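Local coordinates for hypothetical protein PA2201 (Pseudomonas aeruginosa, PDB 2FEF) that is of unknown function but carries a C-terminal region related to PoNe immunity proteins, so it may neutralise a toxin of that kind, at residues Asn10-Ala15 and Ala47-Phe52; Ala68-Ala73 and Gly119-Ser124; Trp74-Ala79 and Ala108-Asp113; Gly144-Ala149 and Glu197-Arg202. All coordinates share one frame; numbering follows the deposited sequence. Where two conformers were deposited one is given.

Interaction 1. Residues Asn10-Ala15 and Ala47-Phe52; sequences NRLAEA and AALDRF. With EDO (1,2-ethanediol), chain D.
Leu12 meets Phe52 and Leu49 through a single methyl, CD2. Leu12 CD2 lies 3.7 Å from Phe52 CD2, at the edge of the ring and in its plane. The leucine side chain runs roughly perpendicular to that of Phe52. Leu12 CD2 is also 4.0 Å from the carbonyl O of Leu49 and 4.4 Å from Leu49 CD2. No hydrogen bond joins the two segments. Leu12 holds CG anti to its own N (chi1 175°), and this sends the branch across to the neighbouring helix. The contact packs the first turn of helix 12-20 against helix 35-54 in the all-helical N-terminal part of the protein. An Asx turn shapes the start of helix 12-20. Asn10 OD1 accepts from Leu12 N at 2.9 Å, in the carbonyl plane and on a lone pair. Tyr58 OH hydrogen-bonds to the same OD1, so two groups grip it. Asn10 ND2 donates to O1 of a 1,2-ethanediol at 2.9 Å, through a bent bond (137° at the hydrogen). The diol probably came from the crystallisation liquor. Further out, the Phe52 ring meets Trp76 edge-to-face, and Asp50 forms a salt bridge with Arg20 at the other end of helix 12-20.

Interaction 2. Residues Ala68-Ala73 and Gly119-Ser124; sequences AALENA and GAARDS
Ala69 turns its CB toward Ala121, and the two CB atoms lie 3.8 Å apart. The methyl of Ala121 sits close against the backbone between Ala69 and Leu70. Ala121 CB is 3.7 Å from Ala69 C and 3.6 Å from Leu70 N. The CA atoms of Leu70 and Ala121 are accordingly only 5.1 Å apart. Leu70 then flanks the same methyl, with its CB 4.0 Å from Ala121 CB. Its CG is anti to N (chi1 -175°), and Leu70 CD1 extends alongside, 4.5 Å from Arg122 CG. The guanidinium of Arg122 is engaged away from this leucine, where NH1 bonds to Ala136 O. Glu71 points away from the contact. It hydrogen-bonds to His67 and packs on Ala68 of a third subunit. Asn72 ND2 bonds to Gly57 O. Ala73 faces the partner helix again and rests on Leu118, the residue just before Gly119. No hydrogen bond crosses between the two segments; side chains meet carbon to carbon. The short axes come within 8.3 Å, at 163°, consistent with the small alanines at the interface. This is close antiparallel packing at the open end of a helical hairpin, built from the long helices 66-93 and 97-127.

Interaction 3. Residues Trp74-Ala79 and Ala108-Asp113; sequences WAWGQA and AALWLD
Trp76 reaches over to Asp113 and Leu110 in the buried part of an antiparallel helical hairpin. Helices 66-93 and 97-127 form its arms. Here the short axes pass 8.6 Å apart, with directions 160° from each other. The apolar contacts centre on the six-membered ring of the indole. Trp76 CZ3 lies 4.1 Å from Leu110 CD2. A looser van der Waals approach to the backbone is made by Leu110 CD1, 4.3 Å from Ala79 O. Trp76 has CG anti to its carbonyl carbon (chi1 -80°), which carries the ring toward the opposite arm. Polar links run outside the pair of segments. Trp76 NE1 hydrogen-bonds to Gly57 O. Asp113 OD1 bonds to Asp9 N and OD2 to Asn10 N, so both oxygens of this buried carboxylate are satisfied by backbone N-H groups of the N-terminal loop. These would probably favour its charged form. Gln78 points away from the hairpin partner and bonds to Arg51 O of a third subunit. Between tryptophan and aspartate the touch is made by carbon. The indole and carboxylate planes are 70° apart, and CB approaches the ring obliquely. Asp113 CB sits 3.5 Å from Trp76 CZ3, and Asp113 OD2 is 4.0 Å from it.

Interaction 4. Residues Gly144-Ala149 and Glu197-Arg202; sequences GQYPFA and ETFHPR
Tyr146 lies alongside His200, the two side chains passing side by side and pointing opposite ways. The tyrosine has CG anti to its backbone N (chi1 -169°), which aims the ring at the loop that leads into helix 201-204. Tyr146 CB comes first, 3.3 Å from His200 NE2, a tight fit. Tyr146 CG follows, 3.4 Å from His200 CD2. One ring carbon further, Tyr146 CD1 is 3.6 Å from that same His200 CD2. The rings are neither stacked nor edge-to-face. Their centroids are 5.0 Å apart and their planes lie at 57°. Beyond the imidazole, CE1 of Tyr146 meets CD2 of Phe199 at 4.1 Å, and these two side chains run nearly perpendicular. At the tip, OH hydrogen-bonds to Asp178 OD1. The other oxygen of Asp178 takes the backbone N of Phe199, so one carboxylate ties both sides of the contact together. The tyrosine also packs on Leu180 and Leu181 of helix 179-189. In the fold, this contact sets the beginning of helix 146-158 against the loop before helix 201-204, where His200 is the N-cap residue. That loop belongs to the region related to PoNe immunity proteins. His200 NE2 hydrogen-bonds to Pro141 O. Since a carbonyl oxygen can only accept, NE2 should carry a hydrogen. The imidazole and the phenol are thus each anchored by a polar partner beyond the contact, while the contact itself is made mostly by ring carbons and the Tyr146 CB, packed obliquely.

How the interactions relate
Interactions 2 and 3 hold the same two elements, helices 66-93 and 97-127. Interaction 2 is partly buried and relies on small alanines. Interaction 3 is buried and relies on a large indole. Interaction 1 is also buried, and adds helices 12-20 and 35-54 to this hairpin. It touches interaction 3 directly: Phe52 CD2 is 3.4 Å from Ala79 CB. These three lie in one family region, whereas interaction 4 is partly buried and brings in the C-terminal region, about 28 Å from interaction 1 between centres. It reaches the hairpin where Phe148 CD1 packs on Trp111 CZ2 at 3.6 Å. Interaction 4 is mainly ring against ring, interaction 2 aliphatic; interactions 1 and 3 set a ring against aliphatic carbons.

Interaction 1. Residues Asn10-Ala15 and Ala47-Phe52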
loop_
_atom_site.group_PDB
_atom_site.type_symbol
_atom_site.label_atom_id
_atom_site.label_comp_id
_atom_site.label_asym_id
_atom_site.label_seq_id
_atom_site.Cartn_x
_atom_site.Cartn_y
_atom_site.Cartn_z
ATOM N N ASN B 10 -14.548 12.479 11.463
ATOM C CA ASN B 10 -13.631 12.742 10.340
ATOM C C ASN B 10 -14.397 12.995 9.036
ATOM O O ASN B 10 -15.501 12.479 8.858
ATOM C CB ASN B 10 -12.675 11.567 10.141
ATOM C CG ASN B 10 -13.257 10.490 9.225
ATOM O OD1 ASN B 10 -13.119 10.548 8.004
ATOM N ND2 ASN B 10 -13.874 9.513 9.811
ATOM N N ARG B 11 -13.802 13.785 8.142
ATOM C CA ARG B 11 -14.305 13.942 6.779
ATOM C C ARG B 11 -13.139 13.721 5.818
ATOM O O ARG B 11 -12.746 14.596 5.015
ATOM C CB ARG B 11 -14.962 15.320 6.592
ATOM C CG ARG B 11 -16.229 15.570 7.462
ATOM C CD ARG B 11 -17.371 14.538 7.220
ATOM N NE ARG B 11 -18.563 14.806 8.067
ATOM C CZ ARG B 11 -18.850 14.165 9.206
ATOM N NH1 ARG B 11 -18.059 13.171 9.660
ATOM N NH2 ARG B 11 -19.941 14.510 9.895
ATOM N N LEU B 12 -12.549 12.533 5.920
ATOM C CA LEU B 12 -11.302 12.250 5.241
ATOM C C LEU B 12 -11.466 12.252 3.723
ATOM O O LEU B 12 -10.575 12.742 3.000
ATOM C CB LEU B 12 -10.712 10.893 5.717
ATOM C CG LEU B 12 -9.432 10.348 5.028
ATOM C CD1 LEU B 12 -8.203 11.286 5.103
ATOM C CD2 LEU B 12 -9.123 8.937 5.559
ATOM N N ALA B 13 -12.554 11.667 3.224
ATOM C CA ALA B 13 -12.702 11.543 1.759
ATOM C C ALA B 13 -12.766 12.930 1.099
ATOM O O ALA B 13 -12.196 13.122 0.024
ATOM C CB ALA B 13 -13.901 10.702 1.362
ATOM N N GLU B 14 -13.465 13.866 1.735
ATOM C CA GLU B 14 -13.516 15.258 1.227
ATOM C C GLU B 14 -12.172 15.984 1.310
ATOM O O GLU B 14 -11.880 16.821 0.471
ATOM C CB GLU B 14 -14.621 16.086 1.924
ATOM C CG GLU B 14 -16.018 15.956 1.281
ATOM N N ALA B 15 -11.367 15.676 2.323
ATOM C CA ALA B 15 -10.103 16.388 2.556
ATOM C C ALA B 15 -9.037 15.959 1.553
ATOM O O ALA B 15 -8.224 16.787 1.107
ATOM C CB ALA B 15 -9.614 16.165 4.003
ATOM N N ALA B 47 -1.666 8.198 -0.861
ATOM C CA ALA B 47 -2.141 6.904 -1.423
ATOM C C ALA B 47 -2.609 5.936 -0.330
ATOM O O ALA B 47 -3.623 5.262 -0.497
ATOM C CB ALA B 47 -1.065 6.238 -2.311
ATOM N N ALA B 48 -1.896 5.883 0.789
ATOM C CA ALA B 48 -2.284 5.021 1.929
ATOM C C ALA B 48 -3.644 5.466 2.520
ATOM O O ALA B 48 -4.517 4.665 2.830
ATOM C CB ALA B 48 -1.184 5.067 3.014
ATOM N N LEU B 49 -3.799 6.760 2.709
ATOM C CA LEU B 49 -5.039 7.309 3.257
ATOM C C LEU B 49 -6.146 7.209 2.236
ATOM O O LEU B 49 -7.293 6.984 2.597
ATOM C CB LEU B 49 -4.836 8.782 3.682
ATOM C CG LEU B 49 -3.962 8.979 4.926
ATOM C CD1 LEU B 49 -3.430 10.385 5.003
ATOM C CD2 LEU B 49 -4.759 8.670 6.177
ATOM N N ASP B 50 -5.826 7.358 0.945
ATOM C CA ASP B 50 -6.870 7.203 -0.069
ATOM C C ASP B 50 -7.384 5.743 -0.094
ATOM O O ASP B 50 -8.605 5.481 -0.161
ATOM C CB ASP B 50 -6.354 7.611 -1.454
ATOM C CG ASP B 50 -7.477 7.830 -2.442
ATOM O OD1 ASP B 50 -8.178 6.858 -2.801
ATOM O OD2 ASP B 50 -7.630 8.973 -2.902
ATOM N N ARG B 51 -6.452 4.801 -0.022
ATOM C CA ARG B 51 -6.757 3.360 0.027
ATOM C C ARG B 51 -7.663 3.049 1.216
ATOM O O ARG B 51 -8.694 2.354 1.111
ATOM C CB ARG B 51 -5.417 2.582 0.133
ATOM C CG ARG B 51 -5.527 1.049 0.259
ATOM C CD ARG B 51 -4.385 0.335 -0.483
ATOM N NE ARG B 51 -4.000 1.103 -1.672
ATOM C CZ ARG B 51 -4.566 0.992 -2.875
ATOM N NH1 ARG B 51 -5.514 0.105 -3.094
ATOM N NH2 ARG B 51 -4.151 1.764 -3.871
ATOM N N PHE B 52 -7.259 3.564 2.375
ATOM C CA PHE B 52 -8.058 3.440 3.598
ATOM C C PHE B 52 -9.485 4.002 3.417
ATOM O O PHE B 52 -10.475 3.361 3.787
ATOM C CB PHE B 52 -7.377 4.174 4.767
ATOM C CG PHE B 52 -8.213 4.186 6.045
ATOM C CD1 PHE B 52 -8.520 2.984 6.701
ATOM C CD2 PHE B 52 -8.677 5.389 6.571
ATOM C CE1 PHE B 52 -9.281 2.998 7.883
ATOM C CE2 PHE B 52 -9.410 5.415 7.752
ATOM C CZ PHE B 52 -9.729 4.229 8.401
HETATM C C1 EDO D . -16.382 6.955 7.933
HETATM O O1 EDO D . -16.085 8.252 8.473
HETATM C C2 EDO D . -17.167 7.059 6.623
HETATM O O2 EDO D . -18.202 8.048 6.774
#

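Interaction 2. Residues Ala68-Ala73 and Gly119-Ser124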
loop_
_atom_site.group_PDB
_atom_site.type_symbol
_atom_site.label_atom_id
_atom_site.label_comp_id
_atom_site.label_asym_id
_atom_site.label_seq_id
_atom_site.Cartn_x
_atom_site.Cartn_y
_atom_site.Cartn_z
ATOM N N ALA B 68 -13.731 -9.099 14.856
ATOM C CA ALA B 68 -13.702 -8.382 13.561
ATOM C C ALA B 68 -13.777 -6.836 13.731
ATOM O O ALA B 68 -13.094 -6.069 13.017
ATOM C CB ALA B 68 -14.828 -8.901 12.668
ATOM N N ALA B 69 -14.616 -6.370 14.663
ATOM C CA ALA B 69 -14.686 -4.915 14.998
ATOM C C ALA B 69 -13.371 -4.409 15.538
ATOM O O ALA B 69 -12.973 -3.273 15.293
ATOM C CB ALA B 69 -15.798 -4.626 16.006
ATOM N N LEU B 70 -12.698 -5.251 16.311
ATOM C CA LEU B 70 -11.445 -4.833 16.902
ATOM C C LEU B 70 -10.388 -4.735 15.799
ATOM O O LEU B 70 -9.595 -3.807 15.772
ATOM C CB LEU B 70 -11.077 -5.813 18.018
ATOM C CG LEU B 70 -9.863 -5.584 18.895
ATOM C CD1 LEU B 70 -10.020 -4.268 19.682
ATOM C CD2 LEU B 70 -9.659 -6.790 19.832
ATOM N N GLU B 71 -10.383 -5.687 14.868
ATOM C CA GLU B 71 -9.421 -5.619 13.751
ATOM C C GLU B 71 -9.647 -4.419 12.889
ATOM O O GLU B 71 -8.685 -3.729 12.486
ATOM C CB GLU B 71 -9.456 -6.923 12.917
ATOM C CG GLU B 71 -9.013 -8.096 13.727
ATOM C CD GLU B 71 -7.496 -8.310 13.760
ATOM O OE1 GLU B 71 -6.714 -7.436 13.331
ATOM O OE2 GLU B 71 -7.088 -9.397 14.230
ATOM N N ASN B 72 -10.909 -4.080 12.644
ATOM C CA ASN B 72 -11.165 -2.809 11.946
ATOM C C ASN B 72 -10.685 -1.563 12.707
ATOM O O ASN B 72 -10.199 -0.603 12.105
ATOM C CB ASN B 72 -12.649 -2.653 11.678
ATOM C CG ASN B 72 -12.928 -1.539 10.702
ATOM O OD1 ASN B 72 -12.114 -1.253 9.841
ATOM N ND2 ASN B 72 -14.080 -0.899 10.833
ATOM N N ALA B 73 -10.863 -1.554 14.031
ATOM C CA ALA B 73 -10.370 -0.420 14.844
ATOM C C ALA B 73 -8.858 -0.246 14.650
ATOM O O ALA B 73 -8.369 0.870 14.499
ATOM C CB ALA B 73 -10.746 -0.608 16.349
ATOM N N GLY B 119 -13.140 1.545 21.440
ATOM C CA GLY B 119 -14.055 1.399 22.598
ATOM C C GLY B 119 -15.277 0.542 22.331
ATOM O O GLY B 119 -15.635 -0.306 23.129
ATOM N N ALA B 120 -15.924 0.787 21.202
ATOM C CA ALA B 120 -17.115 0.051 20.805
ATOM C C ALA B 120 -16.812 -1.433 20.570
ATOM O O ALA B 120 -17.612 -2.313 20.919
ATOM C CB ALA B 120 -17.696 0.697 19.549
ATOM N N ALA B 121 -15.651 -1.723 19.987
ATOM C CA ALA B 121 -15.237 -3.128 19.794
ATOM C C ALA B 121 -15.018 -3.815 21.131
ATOM O O ALA B 121 -15.338 -4.974 21.300
ATOM C CB ALA B 121 -13.930 -3.191 18.977
ATOM N N ARG B 122 -14.391 -3.111 22.060
ATOM C CA ARG B 122 -14.101 -3.719 23.366
ATOM C C ARG B 122 -15.381 -3.936 24.143
ATOM O O ARG B 122 -15.536 -4.931 24.870
ATOM C CB ARG B 122 -13.114 -2.837 24.135
ATOM C CG ARG B 122 -11.674 -2.972 23.623
ATOM C CD ARG B 122 -10.859 -1.800 24.098
ATOM N NE ARG B 122 -9.451 -2.026 23.818
ATOM C CZ ARG B 122 -8.489 -1.151 24.094
ATOM N NH1 ARG B 122 -8.787 0.013 24.670
ATOM N NH2 ARG B 122 -7.237 -1.453 23.784
ATOM N N ASP B 123 -16.325 -3.021 23.981
ATOM C CA ASP B 123 -17.666 -3.208 24.560
ATOM C C ASP B 123 -18.364 -4.422 23.980
ATOM O O ASP B 123 -18.953 -5.225 24.718
ATOM C CB ASP B 123 -18.548 -1.979 24.304
ATOM C CG ASP B 123 -18.096 -0.756 25.087
ATOM O OD1 ASP B 123 -17.315 -0.899 26.059
ATOM O OD2 ASP B 123 -18.545 0.355 24.718
ATOM N N SER B 124 -18.343 -4.537 22.654
ATOM C CA SER B 124 -18.940 -5.702 21.991
ATOM C C SER B 124 -18.366 -7.027 22.533
ATOM O O SER B 124 -19.125 -7.946 22.884
ATOM C CB SER B 124 -18.747 -5.594 20.467
ATOM O OG SER B 124 -19.348 -6.715 19.812
#

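Interaction 3. Residues Trp74-Ala79 and Ala108-Asp113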
loop_
_atom_site.group_PDB
_atom_site.type_symbol
_atom_site.label_atom_id
_atom_site.label_comp_id
_atom_site.label_asym_id
_atom_site.label_seq_id
_atom_site.Cartn_x
_atom_site.Cartn_y
_atom_site.Cartn_z
ATOM N N TRP B 74 -8.112 -1.345 14.648
ATOM C CA TRP B 74 -6.662 -1.252 14.446
ATOM C C TRP B 74 -6.303 -0.629 13.096
ATOM O O TRP B 74 -5.327 0.110 13.003
ATOM C CB TRP B 74 -5.984 -2.607 14.664
ATOM C CG TRP B 74 -6.111 -3.134 16.106
ATOM C CD1 TRP B 74 -6.103 -2.379 17.270
ATOM C CD2 TRP B 74 -6.227 -4.497 16.524
ATOM N NE1 TRP B 74 -6.230 -3.211 18.369
ATOM C CE2 TRP B 74 -6.320 -4.505 17.939
ATOM C CE3 TRP B 74 -6.275 -5.710 15.844
ATOM C CZ2 TRP B 74 -6.438 -5.690 18.682
ATOM C CZ3 TRP B 74 -6.409 -6.914 16.589
ATOM C CH2 TRP B 74 -6.497 -6.883 17.996
ATOM N N ALA B 75 -7.105 -0.904 12.063
ATOM C CA ALA B 75 -6.882 -0.308 10.726
ATOM C C ALA B 75 -7.085 1.223 10.791
ATOM O O ALA B 75 -6.302 2.017 10.253
ATOM C CB ALA B 75 -7.824 -0.957 9.697
ATOM N N TRP B 76 -8.102 1.646 11.517
ATOM C CA TRP B 76 -8.325 3.062 11.733
ATOM C C TRP B 76 -7.191 3.692 12.505
ATOM O O TRP B 76 -6.828 4.815 12.230
ATOM C CB TRP B 76 -9.643 3.307 12.496
ATOM C CG TRP B 76 -10.904 3.249 11.646
ATOM C CD1 TRP B 76 -11.474 2.137 11.073
ATOM C CD2 TRP B 76 -11.751 4.352 11.317
ATOM N NE1 TRP B 76 -12.619 2.492 10.397
ATOM C CE2 TRP B 76 -12.806 3.848 10.521
ATOM C CE3 TRP B 76 -11.699 5.733 11.593
ATOM C CZ2 TRP B 76 -13.853 4.670 10.031
ATOM C CZ3 TRP B 76 -12.733 6.556 11.104
ATOM C CH2 TRP B 76 -13.787 6.017 10.310
ATOM N N GLY B 77 -6.692 2.999 13.520
ATOM C CA GLY B 77 -5.547 3.510 14.281
ATOM C C GLY B 77 -4.317 3.703 13.402
ATOM O O GLY B 77 -3.608 4.681 13.535
ATOM N N GLN B 78 -4.092 2.776 12.480
ATOM C CA GLN B 78 -2.980 2.941 11.522
ATOM C C GLN B 78 -3.215 4.135 10.619
ATOM O O GLN B 78 -2.278 4.881 10.336
ATOM C CB GLN B 78 -2.715 1.679 10.710
ATOM C CG GLN B 78 -1.343 1.820 9.899
ATOM C CD GLN B 78 -0.723 0.493 9.526
ATOM O OE1 GLN B 78 -1.364 -0.600 9.615
ATOM N NE2 GLN B 78 0.535 0.555 9.111
ATOM N N ALA B 79 -4.445 4.321 10.148
ATOM C CA ALA B 79 -4.754 5.512 9.362
ATOM C C ALA B 79 -4.508 6.816 10.126
ATOM O O ALA B 79 -4.025 7.803 9.551
ATOM C CB ALA B 79 -6.229 5.468 8.906
ATOM N N ALA B 108 -6.653 14.894 14.068
ATOM C CA ALA B 108 -7.353 14.818 15.350
ATOM C C ALA B 108 -8.657 14.009 15.258
ATOM O O ALA B 108 -8.933 13.174 16.136
ATOM C CB ALA B 108 -7.618 16.230 15.887
ATOM N N ALA B 109 -9.447 14.228 14.197
ATOM C CA ALA B 109 -10.718 13.495 14.024
ATOM C C ALA B 109 -10.453 12.013 13.853
ATOM O O ALA B 109 -11.154 11.205 14.402
ATOM C CB ALA B 109 -11.466 14.003 12.820
ATOM N N LEU B 110 -9.441 11.646 13.069
ATOM C CA LEU B 110 -9.187 10.228 12.860
ATOM C C LEU B 110 -8.740 9.547 14.148
ATOM O O LEU B 110 -9.159 8.415 14.400
ATOM C CB LEU B 110 -8.195 9.982 11.715
ATOM C CG LEU B 110 -8.758 10.227 10.308
ATOM C CD1 LEU B 110 -7.541 10.339 9.361
ATOM C CD2 LEU B 110 -9.794 9.123 9.888
ATOM N N TRP B 111 -7.883 10.211 14.943
ATOM C CA TRP B 111 -7.505 9.652 16.250
ATOM C C TRP B 111 -8.712 9.439 17.201
ATOM O O TRP B 111 -8.834 8.386 17.844
ATOM C CB TRP B 111 -6.431 10.519 16.916
ATOM C CG TRP B 111 -5.033 10.228 16.422
ATOM C CD1 TRP B 111 -4.314 10.955 15.487
ATOM C CD2 TRP B 111 -4.205 9.126 16.800
ATOM N NE1 TRP B 111 -3.078 10.376 15.305
ATOM C CE2 TRP B 111 -2.998 9.235 16.066
ATOM C CE3 TRP B 111 -4.380 8.021 17.662
ATOM C CZ2 TRP B 111 -1.940 8.311 16.214
ATOM C CZ3 TRP B 111 -3.334 7.111 17.813
ATOM C CH2 TRP B 111 -2.131 7.258 17.071
ATOM N N LEU B 112 -9.586 10.444 17.263
ATOM C CA LEU B 112 -10.812 10.394 18.054
ATOM C C LEU B 112 -11.747 9.286 17.554
ATOM O O LEU B 112 -12.216 8.478 18.361
ATOM C CB LEU B 112 -11.531 11.736 17.945
ATOM C CG LEU B 112 -12.782 11.900 18.786
ATOM C CD1 LEU B 112 -12.431 11.675 20.259
ATOM C CD2 LEU B 112 -13.351 13.287 18.543
ATOM N N ASP B 113 -12.006 9.247 16.237
ATOM C CA ASP B 113 -12.816 8.143 15.633
ATOM C C ASP B 113 -12.228 6.775 15.893
ATOM O O ASP B 113 -12.958 5.826 16.238
ATOM C CB ASP B 113 -13.036 8.351 14.120
ATOM C CG ASP B 113 -13.895 9.626 13.808
ATOM O OD1 ASP B 113 -14.564 10.190 14.705
ATOM O OD2 ASP B 113 -13.917 10.046 12.655
#

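Interaction 4. Residues Gly144-Ala149 and Glu197-Arg202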
loop_
_atom_site.group_PDB
_atom_site.type_symbol
_atom_site.label_atom_id
_atom_site.label_comp_id
_atom_site.label_asym_id
_atom_site.label_seq_id
_atom_site.Cartn_x
_atom_site.Cartn_y
_atom_site.Cartn_z
ATOM N N GLY B 144 6.229 3.974 23.579
ATOM C CA GLY B 144 6.819 4.673 22.435
ATOM C C GLY B 144 5.848 5.494 21.597
ATOM O O GLY B 144 6.276 6.179 20.684
ATOM N N GLN B 145 4.550 5.395 21.898
ATOM C CA GLN B 145 3.537 6.153 21.166
ATOM C C GLN B 145 3.520 7.618 21.541
ATOM O O GLN B 145 2.874 8.408 20.855
ATOM C CB GLN B 145 2.130 5.603 21.417
ATOM C CG GLN B 145 1.747 4.396 20.578
ATOM C CD GLN B 145 0.305 3.962 20.812
ATOM O OE1 GLN B 145 -0.043 3.499 21.894
ATOM N NE2 GLN B 145 -0.542 4.116 19.788
ATOM N N TYR B 146 4.178 7.968 22.645
ATOM C CA TYR B 146 4.158 9.343 23.189
ATOM C C TYR B 146 4.274 10.446 22.117
ATOM O O TYR B 146 3.560 11.424 22.207
ATOM C CB TYR B 146 5.278 9.534 24.216
ATOM C CG TYR B 146 5.191 10.807 25.037
ATOM C CD1 TYR B 146 4.434 10.846 26.227
ATOM C CD2 TYR B 146 5.919 11.957 24.679
ATOM C CE1 TYR B 146 4.371 11.998 27.013
ATOM C CE2 TYR B 146 5.849 13.112 25.454
ATOM C CZ TYR B 146 5.097 13.129 26.616
ATOM O OH TYR B 146 5.039 14.272 27.376
ATOM N N PRO B 147 5.171 10.297 21.122
ATOM C CA PRO B 147 5.256 11.392 20.132
ATOM C C PRO B 147 3.919 11.708 19.429
ATOM O O PRO B 147 3.722 12.821 19.044
ATOM C CB PRO B 147 6.256 10.873 19.107
ATOM C CG PRO B 147 7.146 9.917 19.894
ATOM C CD PRO B 147 6.138 9.223 20.817
ATOM N N PHE B 148 3.035 10.727 19.209
ATOM C CA PHE B 148 1.727 11.079 18.600
ATOM C C PHE B 148 0.885 11.900 19.546
ATOM O O PHE B 148 0.079 12.748 19.106
ATOM C CB PHE B 148 0.914 9.802 18.214
ATOM C CG PHE B 148 1.561 8.994 17.132
ATOM C CD1 PHE B 148 1.490 9.399 15.809
ATOM C CD2 PHE B 148 2.215 7.788 17.443
ATOM C CE1 PHE B 148 2.085 8.632 14.772
ATOM C CE2 PHE B 148 2.811 6.979 16.410
ATOM C CZ PHE B 148 2.752 7.419 15.084
ATOM N N ALA B 149 1.005 11.626 20.853
ATOM C CA ALA B 149 0.222 12.409 21.834
ATOM C C ALA B 149 0.819 13.836 21.917
ATOM O O ALA B 149 0.084 14.837 21.976
ATOM C CB ALA B 149 0.222 11.739 23.205
ATOM N N GLU B 197 4.846 13.168 37.058
ATOM C CA GLU B 197 5.594 12.190 36.273
ATOM C C GLU B 197 6.110 12.764 34.957
ATOM O O GLU B 197 5.526 13.693 34.388
ATOM C CB GLU B 197 4.733 10.974 35.940
ATOM C CG GLU B 197 4.118 10.233 37.134
ATOM C CD GLU B 197 3.322 9.017 36.680
ATOM O OE1 GLU B 197 2.071 9.072 36.675
ATOM O OE2 GLU B 197 3.946 8.014 36.286
ATOM N N THR B 198 7.203 12.181 34.479
ATOM C CA THR B 198 7.665 12.365 33.097
ATOM C C THR B 198 7.816 10.956 32.493
ATOM O O THR B 198 8.661 10.168 32.943
ATOM C CB THR B 198 8.997 13.131 33.058
ATOM O OG1 THR B 198 8.815 14.444 33.615
ATOM C CG2 THR B 198 9.525 13.269 31.616
ATOM N N PHE B 199 6.985 10.637 31.501
ATOM C CA PHE B 199 6.986 9.303 30.917
ATOM C C PHE B 199 8.285 8.942 30.195
ATOM O O PHE B 199 8.668 7.778 30.169
ATOM C CB PHE B 199 5.776 9.092 29.997
ATOM C CG PHE B 199 4.440 9.166 30.714
ATOM C CD1 PHE B 199 4.359 9.038 32.105
ATOM C CD2 PHE B 199 3.270 9.379 29.998
ATOM C CE1 PHE B 199 3.131 9.129 32.759
ATOM C CE2 PHE B 199 2.039 9.443 30.641
ATOM C CZ PHE B 199 1.971 9.319 32.018
ATOM N N HIS B 200 8.941 9.950 29.607
ATOM C CA HIS B 200 10.153 9.747 28.820
ATOM C C HIS B 200 11.182 10.801 29.232
ATOM O O HIS B 200 11.232 11.886 28.655
ATOM C CB HIS B 200 9.799 9.809 27.339
ATOM C CG HIS B 200 8.729 8.830 26.961
ATOM N ND1 HIS B 200 9.016 7.531 26.607
ATOM C CD2 HIS B 200 7.377 8.941 26.929
ATOM C CE1 HIS B 200 7.888 6.883 26.366
ATOM N NE2 HIS B 200 6.881 7.726 26.529
ATOM N N PRO B 201 11.971 10.496 30.279
ATOM C CA PRO B 201 12.871 11.457 30.888
ATOM C C PRO B 201 13.925 12.009 29.912
ATOM O O PRO B 201 14.431 13.107 30.115
ATOM C CB PRO B 201 13.528 10.662 32.036
ATOM C CG PRO B 201 12.605 9.513 32.295
ATOM C CD PRO B 201 12.014 9.181 30.958
ATOM N N ARG B 202 14.222 11.254 28.855
ATOM C CA ARG B 202 15.136 11.710 27.790
ATOM C C ARG B 202 14.273 11.879 26.529
ATOM O O ARG B 202 13.869 10.897 25.942
ATOM C CB ARG B 202 16.190 10.627 27.527
ATOM C CG ARG B 202 17.384 10.579 28.504
ATOM C CD ARG B 202 17.042 10.409 29.983
ATOM N NE ARG B 202 16.472 9.107 30.358
ATOM C CZ ARG B 202 16.497 8.602 31.597
ATOM N NH1 ARG B 202 15.935 7.426 31.843
ATOM N NH2 ARG B 202 17.078 9.270 32.593
#